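Local coordinates for putative esterase (Sulfolobus solfataricus P2, PDB 2RAU), which is probably a lipase or esterase of the alpha/beta-hydrolase fold and binds calcium, at residues A[35-44]-A[94-105]. Numbering follows the deposited sequence.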
# COMPACT_ATOMS: atom_id res chain seq x y z
N TYR A 35 -19.32 6.65 5.33
CA TYR A 35 -18.17 6.00 4.74
C TYR A 35 -16.85 6.42 5.38
O TYR A 35 -15.80 5.91 5.01
CB TYR A 35 -18.11 6.29 3.26
CG TYR A 35 -19.41 6.03 2.56
CD1 TYR A 35 -19.87 4.75 2.42
CD2 TYR A 35 -20.23 7.06 2.14
CE1 TYR A 35 -21.07 4.52 1.81
CE2 TYR A 35 -21.40 6.83 1.52
CZ TYR A 35 -21.83 5.55 1.35
OH TYR A 35 -23.05 5.27 0.71
N ASP A 36 -16.90 7.33 6.34
CA ASP A 36 -15.70 7.78 7.02
C ASP A 36 -15.41 6.82 8.15
O ASP A 36 -15.85 7.04 9.27
CB ASP A 36 -15.85 9.23 7.51
CG ASP A 36 -15.82 10.20 6.37
OD1 ASP A 36 -14.72 10.40 5.88
OD2 ASP A 36 -16.87 10.72 5.92
N ILE A 37 -14.70 5.75 7.81
CA ILE A 37 -14.34 4.62 8.71
C ILE A 37 -12.93 4.26 8.35
O ILE A 37 -12.55 4.35 7.18
CB ILE A 37 -15.23 3.36 8.48
CG1 ILE A 37 -16.71 3.73 8.64
CG2 ILE A 37 -14.84 2.14 9.45
CD1 ILE A 37 -17.64 2.56 8.37
N ILE A 38 -12.15 3.84 9.35
CA ILE A 38 -10.80 3.27 9.13
C ILE A 38 -10.71 1.95 9.89
O ILE A 38 -11.54 1.68 10.77
CB ILE A 38 -9.61 4.19 9.48
CG1 ILE A 38 -9.65 4.59 10.97
CG2 ILE A 38 -9.65 5.41 8.60
CD1 ILE A 38 -8.45 5.44 11.42
N SER A 39 -9.82 1.08 9.45
CA SER A 39 -9.59 -0.13 10.19
C SER A 39 -8.11 -0.48 10.29
O SER A 39 -7.27 0.10 9.62
CB SER A 39 -10.47 -1.30 9.71
OG SER A 39 -10.67 -1.29 8.31
N LEU A 40 -7.81 -1.40 11.20
CA LEU A 40 -6.45 -1.74 11.53
C LEU A 40 -6.32 -3.24 11.62
O LEU A 40 -7.17 -3.88 12.24
CB LEU A 40 -6.12 -1.14 12.90
CG LEU A 40 -4.84 -1.44 13.61
CD1 LEU A 40 -3.77 -1.09 12.61
CD2 LEU A 40 -4.76 -0.55 14.87
N HIS A 41 -5.31 -3.81 10.96
CA HIS A 41 -5.05 -5.25 11.02
C HIS A 41 -3.77 -5.48 11.75
O HIS A 41 -2.84 -4.76 11.58
CB HIS A 41 -4.87 -5.88 9.62
CG HIS A 41 -6.06 -5.70 8.71
ND1 HIS A 41 -6.73 -6.76 8.13
CD2 HIS A 41 -6.66 -4.58 8.24
CE1 HIS A 41 -7.73 -6.29 7.39
NE2 HIS A 41 -7.70 -4.97 7.42
N LYS A 42 -3.75 -6.50 12.59
CA LYS A 42 -2.53 -6.96 13.24
C LYS A 42 -2.31 -8.42 12.80
O LYS A 42 -3.26 -9.22 12.75
CB LYS A 42 -2.66 -6.92 14.76
CG LYS A 42 -1.40 -7.33 15.53
CD LYS A 42 -1.66 -7.42 17.00
CE LYS A 42 -0.43 -7.79 17.79
NZ LYS A 42 -0.76 -7.75 19.22
N VAL A 43 -1.06 -8.74 12.47
CA VAL A 43 -0.68 -10.12 12.18
C VAL A 43 0.50 -10.51 13.07
O VAL A 43 1.46 -9.77 13.20
CB VAL A 43 -0.32 -10.32 10.68
CG1 VAL A 43 0.12 -11.79 10.34
CG2 VAL A 43 -1.50 -9.83 9.77
N ASN A 44 0.41 -11.70 13.65
CA ASN A 44 1.48 -12.26 14.46
C ASN A 44 1.41 -13.77 14.43
O ASN A 44 0.40 -14.35 14.07
CB ASN A 44 1.51 -11.71 15.91
CG ASN A 44 0.18 -11.89 16.66
OD1 ASN A 44 -0.62 -10.98 16.72
ND2 ASN A 44 -0.03 -13.04 17.23
N PHE A 94 7.74 -10.61 14.30
CA PHE A 94 7.26 -9.26 14.50
C PHE A 94 5.74 -9.18 14.62
O PHE A 94 5.00 -9.97 14.02
CB PHE A 94 7.73 -8.33 13.39
CG PHE A 94 9.17 -7.95 13.48
CD1 PHE A 94 10.15 -8.77 12.92
CD2 PHE A 94 9.56 -6.79 14.13
CE1 PHE A 94 11.47 -8.43 13.03
CE2 PHE A 94 10.88 -6.44 14.24
CZ PHE A 94 11.85 -7.24 13.69
N ASN A 95 5.29 -8.21 15.42
CA ASN A 95 3.91 -7.78 15.40
C ASN A 95 3.85 -6.83 14.19
O ASN A 95 4.53 -5.80 14.18
CB ASN A 95 3.49 -7.00 16.65
CG ASN A 95 3.38 -7.86 17.90
OD1 ASN A 95 2.81 -8.97 17.87
ND2 ASN A 95 3.94 -7.36 19.00
N VAL A 96 3.03 -7.15 13.21
CA VAL A 96 2.91 -6.33 12.01
C VAL A 96 1.48 -5.83 11.90
O VAL A 96 0.56 -6.58 12.06
CB VAL A 96 3.31 -7.10 10.72
CG1 VAL A 96 3.38 -6.12 9.49
CG2 VAL A 96 4.68 -7.87 10.98
N TYR A 97 1.33 -4.55 11.60
CA TYR A 97 0.06 -3.91 11.55
C TYR A 97 -0.07 -3.22 10.22
O TYR A 97 0.93 -2.83 9.60
CB TYR A 97 -0.07 -2.83 12.65
CG TYR A 97 0.10 -3.31 14.08
CD1 TYR A 97 1.37 -3.44 14.65
CD2 TYR A 97 -0.98 -3.56 14.88
CE1 TYR A 97 1.54 -3.81 15.99
CE2 TYR A 97 -0.82 -3.93 16.24
CZ TYR A 97 0.44 -4.06 16.77
OH TYR A 97 0.54 -4.38 18.11
N THR A 98 -1.31 -3.04 9.76
CA THR A 98 -1.54 -2.33 8.52
C THR A 98 -2.98 -1.78 8.52
O THR A 98 -3.89 -2.39 9.04
CB THR A 98 -1.20 -3.20 7.27
OG1 THR A 98 -1.39 -2.42 6.07
CG2 THR A 98 -2.01 -4.53 7.24
N ILE A 99 -3.13 -0.63 7.88
CA ILE A 99 -4.32 0.23 7.94
C ILE A 99 -5.14 0.15 6.66
O ILE A 99 -4.58 0.08 5.54
CB ILE A 99 -3.86 1.70 8.18
CG1 ILE A 99 -5.07 2.65 8.27
CG2 ILE A 99 -2.87 2.18 7.10
CD1 ILE A 99 -4.76 4.19 8.67
N ASP A 100 -6.47 0.07 6.86
CA ASP A 100 -7.45 0.26 5.84
C ASP A 100 -7.86 1.74 5.89
O ASP A 100 -8.40 2.22 6.89
CB ASP A 100 -8.68 -0.59 6.03
CG ASP A 100 -8.38 -2.07 5.99
OD1 ASP A 100 -7.56 -2.49 5.16
OD2 ASP A 100 -9.03 -2.83 6.73
N TYR A 101 -7.51 2.46 4.84
CA TYR A 101 -7.86 3.86 4.73
C TYR A 101 -9.36 3.96 4.49
O TYR A 101 -10.00 2.97 4.18
CB TYR A 101 -7.20 4.48 3.53
CG TYR A 101 -5.70 4.44 3.52
CD1 TYR A 101 -4.95 4.96 4.59
CD2 TYR A 101 -5.02 3.93 2.43
CE1 TYR A 101 -3.56 4.95 4.55
CE2 TYR A 101 -3.64 3.93 2.37
CZ TYR A 101 -2.90 4.45 3.43
OH TYR A 101 -1.52 4.44 3.32
N ARG A 102 -9.88 5.18 4.53
CA ARG A 102 -11.31 5.42 4.32
C ARG A 102 -11.81 4.93 2.96
O ARG A 102 -13.01 4.59 2.79
CB ARG A 102 -11.64 6.91 4.53
CG ARG A 102 -11.27 7.42 5.92
CD ARG A 102 -11.67 8.83 6.11
NE ARG A 102 -11.05 9.38 7.30
CZ ARG A 102 -11.56 10.35 8.06
NH1 ARG A 102 -12.73 10.91 7.80
NH2 ARG A 102 -10.89 10.74 9.12
N THR A 103 -10.90 4.91 1.99
CA THR A 103 -11.14 4.39 0.63
C THR A 103 -11.62 2.94 0.65
O THR A 103 -12.33 2.50 -0.24
CB THR A 103 -9.86 4.52 -0.23
OG1 THR A 103 -8.75 4.01 0.54
CG2 THR A 103 -9.67 5.96 -0.68
N HIS A 104 -11.29 2.22 1.73
CA HIS A 104 -11.69 0.86 1.86
C HIS A 104 -13.16 0.66 2.25
O HIS A 104 -13.61 -0.48 2.33
CB HIS A 104 -10.81 0.12 2.83
CG HIS A 104 -10.80 -1.36 2.64
ND1 HIS A 104 -10.62 -1.96 1.40
CD2 HIS A 104 -10.90 -2.37 3.54
CE1 HIS A 104 -10.63 -3.28 1.56
NE2 HIS A 104 -10.80 -3.55 2.85
N TYR A 105 -13.89 1.76 2.41
CA TYR A 105 -15.30 1.73 2.80
C TYR A 105 -16.20 2.39 1.75
O TYR A 105 -17.43 2.44 1.92
CB TYR A 105 -15.48 2.37 4.19
CG TYR A 105 -14.84 1.47 5.21
CD1 TYR A 105 -15.53 0.40 5.69
CD2 TYR A 105 -13.51 1.65 5.60
CE1 TYR A 105 -14.94 -0.48 6.52
CE2 TYR A 105 -12.91 0.77 6.42
CZ TYR A 105 -13.65 -0.28 6.90
OH TYR A 105 -13.13 -1.20 7.76
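Tyr105 lies against Ile37 and Ser39, where strand 37-44 runs antiparallel to strand 94-100. Tyr105 CB sits 3.6 Å from Tyr35 O. CG and CD2 pass Ile37 CB, and CD2 also meets Ile37 O. CD1 meets Ile37 CD1, and CE1 meets Ile37 CG2. Ile37 CG2, anti to its own backbone N, stands over one face, 3.8 Å from the Tyr105 ring centroid, in a CH-pi contact. CE2 and CZ approach Ser39 OG, at the ring edge, in plane. At the tip, Tyr105 OH donates to Ser39 OG over 2.5 Å. Ser39 OG in turn donates to Asp100 OD2 at 2.7 Å, on that oxygen's anti lone pair. His41 NE2 donates to Asp100 OD2 over 2.6 Å, from the syn side but 31° out of the carboxylate plane. Glu23, on strand 21-29, is hydrogen-bonded to His41 ND1. A leucine in place of Tyr105 would probably leave Ser39 OG without its donor and Ile37 CG2 without its ring face. Arg102 NH1 makes a salt bridge to Asp36 OD1 at 2.8 Å; Ser33 bonds Asp36 OD2, and Asp129 pairs with Arg102 NE. Two donors on Asp100 OD2, with Glu64 N on OD1, probably favour a charged carboxylate at this largely buried place on the alpha/beta-hydrolase sheet.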